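Long-range contact in hemoglobin subunit beta (Isurus oxyrinchus, PDB 3MKB), which probably carries oxygen in shark blood as the haem-bearing beta subunit of a tetrameric haemoglobin: residues P90-I101 with F124-Y135. Residues are numbered along the deposited sequence; the frame is centred on the assembly and turned at random.
With HEM (protoporphyrin IX containing Fe), chain F.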
ATOM      1  N   PRO B  90      -3.480   8.326   9.491  1.00 32.25           N
ATOM      2  CA  PRO B  90      -4.337   7.119   9.508  1.00 33.89           C
ATOM      3  C   PRO B  90      -3.684   5.913   8.814  1.00 34.33           C
ATOM      4  O   PRO B  90      -4.018   4.770   9.116  1.00 36.06           O
ATOM      5  CB  PRO B  90      -5.656   7.580   8.847  1.00 33.43           C
ATOM      6  CG  PRO B  90      -5.242   8.756   7.909  1.00 33.72           C
ATOM      7  CD  PRO B  90      -4.063   9.421   8.682  1.00 31.68           C
ATOM      8  N   GLY B  91      -2.660   6.186   8.001  1.00 35.62           N
ATOM      9  CA  GLY B  91      -1.895   5.162   7.305  1.00 34.89           C
ATOM     10  C   GLY B  91      -1.052   4.354   8.236  1.00 35.37           C
ATOM     11  O   GLY B  91      -0.527   3.307   7.841  1.00 37.96           O
ATOM     12  N   SER B  92      -0.893   4.850   9.461  1.00 34.12           N
ATOM     13  CA  SER B  92      -0.177   4.182  10.527  1.00 32.37           C
ATOM     14  C   SER B  92      -1.095   3.332  11.462  1.00 32.30           C
ATOM     15  O   SER B  92      -0.631   2.508  12.248  1.00 29.78           O
ATOM     16  CB  SER B  92       0.640   5.205  11.328  1.00 35.20           C
ATOM     17  OG  SER B  92       1.609   5.873  10.480  1.00 35.27           O
ATOM     18  N   PHE B  93      -2.403   3.520  11.384  1.00 30.98           N
ATOM     19  CA  PHE B  93      -3.301   2.655  12.176  1.00 31.01           C
ATOM     20  C   PHE B  93      -3.053   1.125  12.046  1.00 31.71           C
ATOM     21  O   PHE B  93      -3.030   0.419  13.044  1.00 32.53           O
ATOM     22  CB  PHE B  93      -4.762   2.950  11.820  1.00 31.50           C
ATOM     23  CG  PHE B  93      -5.295   4.289  12.372  1.00 32.41           C
ATOM     24  CD1 PHE B  93      -4.928   4.723  13.641  1.00 34.35           C
ATOM     25  CD2 PHE B  93      -6.157   5.082  11.614  1.00 28.97           C
ATOM     26  CE1 PHE B  93      -5.370   5.898  14.157  1.00 32.44           C
ATOM     27  CE2 PHE B  93      -6.659   6.266  12.133  1.00 32.44           C
ATOM     28  CZ  PHE B  93      -6.249   6.697  13.413  1.00 35.30           C
ATOM     29  N   HIS B  94      -2.910   0.602  10.826  1.00 30.43           N
ATOM     30  CA  HIS B  94      -2.688  -0.830  10.649  1.00 31.67           C
ATOM     31  C   HIS B  94      -1.341  -1.314  11.202  1.00 30.71           C
ATOM     32  O   HIS B  94      -1.120  -2.484  11.311  1.00 30.62           O
ATOM     33  CB  HIS B  94      -2.830  -1.227   9.149  1.00 31.61           C
ATOM     34  CG  HIS B  94      -1.602  -0.940   8.332  1.00 33.18           C
ATOM     35  ND1 HIS B  94      -0.604  -1.869   8.128  1.00 37.51           N
ATOM     36  CD2 HIS B  94      -1.187   0.193   7.713  1.00 37.15           C
ATOM     37  CE1 HIS B  94       0.369  -1.326   7.410  1.00 35.54           C
ATOM     38  NE2 HIS B  94       0.045  -0.072   7.162  1.00 37.66           N
ATOM     39  N   LEU B  95      -0.381  -0.418  11.406  1.00 31.32           N
ATOM     40  CA  LEU B  95       0.885  -0.818  12.031  1.00 31.26           C
ATOM     41  C   LEU B  95       0.613  -1.261  13.472  1.00 30.71           C
ATOM     42  O   LEU B  95       1.214  -2.185  13.964  1.00 30.83           O
ATOM     43  CB  LEU B  95       1.873   0.346  11.990  1.00 31.83           C
ATOM     44  CG  LEU B  95       2.117   0.856  10.570  1.00 32.45           C
ATOM     45  CD1 LEU B  95       3.168   2.059  10.549  1.00 32.82           C
ATOM     46  CD2 LEU B  95       2.603  -0.295   9.716  1.00 32.28           C
ATOM     47  N   LEU B  96      -0.302  -0.581  14.138  1.00 20.00           N
ATOM     48  CA  LEU B  96      -0.768  -1.004  15.439  1.00 20.00           C
ATOM     49  C   LEU B  96      -1.523  -2.312  15.378  1.00 20.00           C
ATOM     50  O   LEU B  96      -1.202  -3.218  16.069  1.00 29.41           O
ATOM     51  CB  LEU B  96      -1.637   0.055  16.098  1.00 20.00           C
ATOM     52  CG  LEU B  96      -2.101  -0.330  17.496  1.00 20.00           C
ATOM     53  CD1 LEU B  96      -0.923  -0.693  18.368  1.00 20.00           C
ATOM     54  CD2 LEU B  96      -2.914   0.781  18.137  1.00 20.00           C
ATOM     55  N   THR B  97      -2.544  -2.387  14.539  1.00 31.04           N
ATOM     56  CA  THR B  97      -3.368  -3.598  14.482  1.00 31.33           C
ATOM     57  C   THR B  97      -2.559  -4.789  13.967  1.00 31.03           C
ATOM     58  O   THR B  97      -2.735  -5.858  14.435  1.00 30.63           O
ATOM     59  CB  THR B  97      -4.636  -3.399  13.675  1.00 31.17           C
ATOM     60  OG1 THR B  97      -4.296  -3.095  12.311  1.00 32.81           O
ATOM     61  CG2 THR B  97      -5.533  -2.275  14.295  1.00 34.36           C
ATOM     62  N   ASP B  98      -1.644  -4.591  13.028  1.00 32.13           N
ATOM     63  CA  ASP B  98      -0.770  -5.713  12.563  1.00 30.20           C
ATOM     64  C   ASP B  98       0.113  -6.241  13.706  1.00 30.39           C
ATOM     65  O   ASP B  98       0.400  -7.432  13.786  1.00 30.84           O
ATOM     66  CB  ASP B  98       0.110  -5.304  11.360  1.00 30.52           C
ATOM     67  CG  ASP B  98      -0.698  -5.167  10.057  1.00 29.04           C
ATOM     68  OD1 ASP B  98      -1.818  -5.750   9.938  1.00 28.42           O
ATOM     69  OD2 ASP B  98      -0.233  -4.441   9.154  1.00 30.35           O
ATOM     70  N   SER B  99       0.540  -5.360  14.597  1.00 29.10           N
ATOM     71  CA  SER B  99       1.326  -5.793  15.743  1.00 28.23           C
ATOM     72  C   SER B  99       0.473  -6.577  16.715  1.00 26.43           C
ATOM     73  O   SER B  99       0.957  -7.435  17.367  1.00 24.90           O
ATOM     74  CB  SER B  99       1.901  -4.586  16.485  1.00 28.59           C
ATOM     75  OG  SER B  99       2.628  -3.757  15.616  1.00 29.04           O
ATOM     76  N   PHE B 100      -0.805  -6.224  16.811  1.00 28.46           N
ATOM     77  CA  PHE B 100      -1.748  -6.908  17.638  1.00 28.05           C
ATOM     78  C   PHE B 100      -1.881  -8.307  17.124  1.00 26.71           C
ATOM     79  O   PHE B 100      -1.955  -9.255  17.898  1.00 27.35           O
ATOM     80  CB  PHE B 100      -3.144  -6.262  17.530  1.00 29.47           C
ATOM     81  CG  PHE B 100      -3.505  -5.447  18.709  1.00 32.64           C
ATOM     82  CD1 PHE B 100      -4.132  -6.038  19.789  1.00 33.64           C
ATOM     83  CD2 PHE B 100      -3.187  -4.075  18.746  1.00 34.72           C
ATOM     84  CE1 PHE B 100      -4.464  -5.311  20.928  1.00 31.79           C
ATOM     85  CE2 PHE B 100      -3.530  -3.306  19.866  1.00 37.32           C
ATOM     86  CZ  PHE B 100      -4.172  -3.926  20.969  1.00 37.51           C
ATOM     87  N   ILE B 101      -2.030  -8.412  15.809  1.00 27.81           N
ATOM     88  CA  ILE B 101      -2.136  -9.739  15.168  1.00 27.03           C
ATOM     89  C   ILE B 101      -0.898 -10.572  15.487  1.00 27.45           C
ATOM     90  O   ILE B 101      -1.017 -11.748  15.791  1.00 27.78           O
ATOM     91  CB  ILE B 101      -2.347  -9.591  13.648  1.00 27.13           C
ATOM     92  CG1 ILE B 101      -3.790  -9.123  13.420  1.00 29.32           C
ATOM     93  CG2 ILE B 101      -2.143 -10.949  12.928  1.00 27.28           C
ATOM     94  CD1 ILE B 101      -4.047  -8.572  12.107  1.00 30.60           C
ATOM     95  N   PHE B 124      -9.892  -6.117  12.378  1.00 26.46           N
ATOM     96  CA  PHE B 124      -9.086  -4.922  12.388  1.00 27.51           C
ATOM     97  C   PHE B 124      -9.299  -3.919  11.243  1.00 29.08           C
ATOM     98  O   PHE B 124      -9.160  -2.713  11.428  1.00 29.72           O
ATOM     99  CB  PHE B 124      -7.626  -5.295  12.594  1.00 26.29           C
ATOM    100  CG  PHE B 124      -7.302  -5.752  14.009  1.00 27.09           C
ATOM    101  CD1 PHE B 124      -6.707  -6.990  14.227  1.00 25.24           C
ATOM    102  CD2 PHE B 124      -7.590  -4.949  15.137  1.00 31.67           C
ATOM    103  CE1 PHE B 124      -6.351  -7.446  15.515  1.00 24.32           C
ATOM    104  CE2 PHE B 124      -7.256  -5.440  16.479  1.00 26.00           C
ATOM    105  CZ  PHE B 124      -6.665  -6.656  16.648  1.00 24.31           C
ATOM    106  N   GLN B 125      -9.639  -4.415  10.068  1.00 31.01           N
ATOM    107  CA  GLN B 125      -9.926  -3.528   8.943  1.00 31.42           C
ATOM    108  C   GLN B 125     -11.253  -2.772   9.203  1.00 31.58           C
ATOM    109  O   GLN B 125     -11.356  -1.620   8.901  1.00 31.95           O
ATOM    110  CB  GLN B 125     -10.000  -4.312   7.645  1.00 31.90           C
ATOM    111  CG  GLN B 125      -9.957  -3.394   6.372  1.00 35.70           C
ATOM    112  CD  GLN B 125      -8.681  -2.513   6.307  1.00 42.61           C
ATOM    113  OE1 GLN B 125      -7.551  -3.037   6.361  1.00 43.48           O
ATOM    114  NE2 GLN B 125      -8.865  -1.178   6.224  1.00 40.65           N
ATOM    115  N   VAL B 126     -12.243  -3.441   9.777  1.00 30.86           N
ATOM    116  CA  VAL B 126     -13.458  -2.761  10.220  1.00 30.73           C
ATOM    117  C   VAL B 126     -13.100  -1.686  11.243  1.00 30.47           C
ATOM    118  O   VAL B 126     -13.576  -0.559  11.166  1.00 30.95           O
ATOM    119  CB  VAL B 126     -14.481  -3.755  10.819  1.00 31.27           C
ATOM    120  CG1 VAL B 126     -15.674  -3.040  11.405  1.00 32.41           C
ATOM    121  CG2 VAL B 126     -14.972  -4.663   9.777  1.00 32.54           C
ATOM    122  N   VAL B 127     -12.263  -2.026  12.211  1.00 30.57           N
ATOM    123  CA  VAL B 127     -11.763  -1.029  13.168  1.00 30.53           C
ATOM    124  C   VAL B 127     -10.961   0.084  12.463  1.00 30.92           C
ATOM    125  O   VAL B 127     -11.174   1.268  12.738  1.00 30.63           O
ATOM    126  CB  VAL B 127     -10.946  -1.680  14.310  1.00 31.13           C
ATOM    127  CG1 VAL B 127     -10.268  -0.625  15.243  1.00 27.21           C
ATOM    128  CG2 VAL B 127     -11.840  -2.636  15.100  1.00 32.59           C
ATOM    129  N   ILE B 128     -10.065  -0.265  11.545  1.00 30.76           N
ATOM    130  CA  ILE B 128      -9.293   0.795  10.851  1.00 31.33           C
ATOM    131  C   ILE B 128     -10.268   1.712  10.087  1.00 32.96           C
ATOM    132  O   ILE B 128     -10.165   2.949  10.148  1.00 31.44           O
ATOM    133  CB  ILE B 128      -8.212   0.238   9.879  1.00 30.11           C
ATOM    134  CG1 ILE B 128      -7.099  -0.495  10.662  1.00 29.78           C
ATOM    135  CG2 ILE B 128      -7.598   1.397   9.010  1.00 31.08           C
ATOM    136  CD1 ILE B 128      -6.248  -1.493   9.780  1.00 31.75           C
ATOM    137  N   ASP B 129     -11.242   1.113   9.394  1.00 33.70           N
ATOM    138  CA  ASP B 129     -12.157   1.961   8.623  1.00 34.41           C
ATOM    139  C   ASP B 129     -12.923   2.902   9.561  1.00 34.33           C
ATOM    140  O   ASP B 129     -13.097   4.079   9.264  1.00 33.57           O
ATOM    141  CB  ASP B 129     -13.124   1.113   7.803  1.00 35.84           C
ATOM    142  CG  ASP B 129     -12.444   0.319   6.737  1.00 36.48           C
ATOM    143  OD1 ASP B 129     -13.130  -0.515   6.146  1.00 38.37           O
ATOM    144  OD2 ASP B 129     -11.242   0.516   6.483  1.00 39.51           O
ATOM    145  N   ALA B 130     -13.333   2.386  10.713  1.00 35.23           N
ATOM    146  CA  ALA B 130     -14.131   3.144  11.691  1.00 34.49           C
ATOM    147  C   ALA B 130     -13.381   4.351  12.277  1.00 35.56           C
ATOM    148  O   ALA B 130     -13.925   5.468  12.348  1.00 35.19           O
ATOM    149  CB  ALA B 130     -14.578   2.240  12.792  1.00 35.98           C
ATOM    150  N   ILE B 131     -12.138   4.119  12.706  1.00 34.17           N
ATOM    151  CA  ILE B 131     -11.307   5.160  13.266  1.00 32.89           C
ATOM    152  C   ILE B 131     -10.720   6.125  12.185  1.00 33.50           C
ATOM    153  O   ILE B 131     -10.325   7.269  12.503  1.00 32.90           O
ATOM    154  CB  ILE B 131     -10.217   4.578  14.204  1.00 32.90           C
ATOM    155  CG1 ILE B 131      -9.712   5.651  15.181  1.00 33.20           C
ATOM    156  CG2 ILE B 131      -9.129   3.768  13.374  1.00 29.44           C
ATOM    157  CD1 ILE B 131      -8.708   5.140  16.227  1.00 30.75           C
ATOM    158  N   SER B 132     -10.751   5.703  10.923  1.00 33.30           N
ATOM    159  CA  SER B 132     -10.354   6.569   9.794  1.00 32.95           C
ATOM    160  C   SER B 132     -11.457   7.431   9.202  1.00 34.98           C
ATOM    161  O   SER B 132     -11.169   8.320   8.399  1.00 34.79           O
ATOM    162  CB  SER B 132      -9.717   5.755   8.661  1.00 32.21           C
ATOM    163  OG  SER B 132      -8.644   4.983   9.145  1.00 29.77           O
ATOM    164  N   SER B 133     -12.697   7.210   9.616  1.00 36.88           N
ATOM    165  CA  SER B 133     -13.839   7.752   8.875  1.00 40.36           C
ATOM    166  C   SER B 133     -13.977   9.286   8.946  1.00 40.73           C
ATOM    167  O   SER B 133     -14.452   9.924   8.007  1.00 41.07           O
ATOM    168  CB  SER B 133     -15.146   7.067   9.302  1.00 41.07           C
ATOM    169  OG  SER B 133     -16.211   7.441   8.411  1.00 45.75           O
ATOM    170  N   GLN B 134     -13.475   9.891  10.020  1.00 41.65           N
ATOM    171  CA  GLN B 134     -13.565  11.342  10.152  1.00 41.76           C
ATOM    172  C   GLN B 134     -12.336  12.105   9.707  1.00 41.22           C
ATOM    173  O   GLN B 134     -12.192  13.284  10.042  1.00 41.40           O
ATOM    174  CB  GLN B 134     -13.868  11.685  11.600  1.00 41.87           C
ATOM    175  CG  GLN B 134     -15.167  11.031  12.061  1.00 44.04           C
ATOM    176  CD  GLN B 134     -16.379  11.529  11.262  1.00 49.10           C
ATOM    177  OE1 GLN B 134     -17.294  10.745  10.951  1.00 52.51           O
ATOM    178  NE2 GLN B 134     -16.397  12.838  10.937  1.00 47.15           N
ATOM    179  N   TYR B 135     -11.417  11.464   9.008  1.00 40.09           N
ATOM    180  CA  TYR B 135     -10.286  12.250   8.469  1.00 41.05           C
ATOM    181  C   TYR B 135     -10.794  12.921   7.203  1.00 43.04           C
ATOM    182  O   TYR B 135     -11.314  12.260   6.313  1.00 44.44           O
ATOM    183  CB  TYR B 135      -9.070  11.382   8.126  1.00 39.19           C
ATOM    184  CG  TYR B 135      -8.267  11.004   9.330  1.00 35.25           C
ATOM    185  CD1 TYR B 135      -7.019  11.527   9.510  1.00 34.15           C
ATOM    186  CD2 TYR B 135      -8.778  10.108  10.306  1.00 36.23           C
ATOM    187  CE1 TYR B 135      -6.257  11.176  10.617  1.00 34.45           C
ATOM    188  CE2 TYR B 135      -8.018   9.747  11.437  1.00 35.20           C
ATOM    189  CZ  TYR B 135      -6.758  10.287  11.566  1.00 35.72           C
ATOM    190  OH  TYR B 135      -5.978   9.975  12.644  1.00 35.04           O
TER
HETATM  191  CHA HEM F 137      -5.968   8.168  22.159  1.00 35.46           C
HETATM  192  CHB HEM F 137      -8.188   4.236  20.464  1.00 36.27           C
HETATM  193  CHC HEM F 137      -4.692   3.851  17.220  1.00 36.27           C
HETATM  194  CHD HEM F 137      -2.274   7.662  19.086  1.00 36.71           C
HETATM  195  C1A HEM F 137      -6.878   7.192  21.895  1.00 38.47           C
HETATM  196  C2A HEM F 137      -8.151   7.107  22.527  1.00 37.72           C
HETATM  197  C3A HEM F 137      -8.748   6.019  22.077  1.00 37.03           C
HETATM  198  C4A HEM F 137      -7.880   5.395  21.144  1.00 37.66           C
HETATM  199  CMA HEM F 137     -10.152   5.527  22.490  1.00 36.48           C
HETATM  200  CAA HEM F 137      -8.720   8.083  23.583  1.00 39.03           C
HETATM  201  CBA HEM F 137      -9.347   9.297  22.910  1.00 43.88           C
HETATM  202  CGA HEM F 137     -10.010  10.143  23.984  1.00 48.10           C
HETATM  203  O1A HEM F 137     -11.135   9.803  24.430  1.00 51.13           O
HETATM  204  O2A HEM F 137      -9.413  11.152  24.399  1.00 46.63           O
HETATM  205  C1B HEM F 137      -7.458   3.746  19.437  1.00 36.26           C
HETATM  206  C2B HEM F 137      -7.761   2.565  18.633  1.00 34.68           C
HETATM  207  C3B HEM F 137      -6.761   2.475  17.737  1.00 36.05           C
HETATM  208  C4B HEM F 137      -5.819   3.583  17.945  1.00 35.12           C
HETATM  209  CMB HEM F 137      -8.969   1.579  18.759  1.00 32.30           C
HETATM  210  CAB HEM F 137      -6.617   1.401  16.648  1.00 33.24           C
HETATM  211  CBB HEM F 137      -6.440   1.865  15.403  1.00 35.44           C
HETATM  212  C1C HEM F 137      -3.722   4.826  17.465  1.00 38.44           C
HETATM  213  C2C HEM F 137      -2.438   4.952  16.811  1.00 36.51           C
HETATM  214  C3C HEM F 137      -1.782   5.971  17.346  1.00 39.16           C
HETATM  215  C4C HEM F 137      -2.620   6.567  18.338  1.00 39.50           C
HETATM  216  CMC HEM F 137      -1.851   4.060  15.716  1.00 38.80           C
HETATM  217  CAC HEM F 137      -0.380   6.489  16.947  1.00 41.16           C
HETATM  218  CBC HEM F 137       0.647   5.643  16.692  1.00 44.55           C
HETATM  219  C1D HEM F 137      -3.003   8.121  20.136  1.00 35.09           C
HETATM  220  C2D HEM F 137      -2.626   9.170  21.064  1.00 35.58           C
HETATM  221  C3D HEM F 137      -3.803   9.294  22.014  1.00 37.05           C
HETATM  222  C4D HEM F 137      -4.762   8.322  21.573  1.00 33.55           C
HETATM  223  CMD HEM F 137      -1.315   9.979  21.102  1.00 33.58           C
HETATM  224  CAD HEM F 137      -3.994  10.235  23.229  1.00 38.09           C
HETATM  225  CBD HEM F 137      -3.310   9.677  24.456  1.00 43.69           C
HETATM  226  CGD HEM F 137      -3.352  10.814  25.489  1.00 51.51           C
HETATM  227  O1D HEM F 137      -4.048  10.643  26.525  1.00 55.61           O
HETATM  228  O2D HEM F 137      -2.714  11.913  25.322  1.00 54.02           O
HETATM  229  NA  HEM F 137      -6.715   6.119  21.037  1.00 38.00           N
HETATM  230  NB  HEM F 137      -6.305   4.330  18.987  1.00 35.75           N
HETATM  231  NC  HEM F 137      -3.809   5.843  18.405  1.00 38.74           N
HETATM  232  ND  HEM F 137      -4.265   7.672  20.463  1.00 39.29           N
HETATM  233 FE   HEM F 137      -5.280   6.061  19.608  1.00 40.18          FE
HETATM  234  O   HOH W   1      -4.012   4.557  20.599  1.00 54.51           O
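Phe-93 lays one face of its ring against CG2 of Ile-131, which stands 3.8 Å from the ring centroid and 17° off its normal, a CH-pi contact in the globin fold's G-H helix pair. Helices 93-101 and 124-132 run roughly antiparallel here, at 154°, with axes 10.2 Å apart; Phe-93 and Ile-131 also line the haem pocket. While CG2 covers Phe-93, CG1 of Ile-131 lies anti to its backbone N (chi1 -158°) and carries CD1 to within 3.6 Å of HEM C3B. Phe-93 CZ sits 3.4 Å from Tyr-135 OH, and its CD1 3.7 Å from the haem vinyl carbon CBB. Ser-132 OG comes to the edge of the Phe-93 ring, its hydroxyl already donated to Ile-128 O. Cutting Phe-93 back to an alanine is likely to open a gap between Ile-131, Tyr-135 and CBB, leaving the Ile-131 methyl without its aromatic cover.

Further along, Thr-97 and Phe-124 lie alongside, pointing opposite ways, with Thr-97 CG2 3.5 Å from Phe-124 CD2. Phe-100 CB meets CZ, and Ile-101 CG1 meets CD1, of Phe-124. Ile-128 sends CD1 to 3.5 Å from His-94 CB, while the imidazole swings along its own helix, ND1 donating to Asp-98 OD2. At the other end the Tyr-135 hydroxyl bonds to Ile-88 O, and Pro-90 puts CG over the tyrosine's face, with CD 3.4 Å from Tyr-135 CE1.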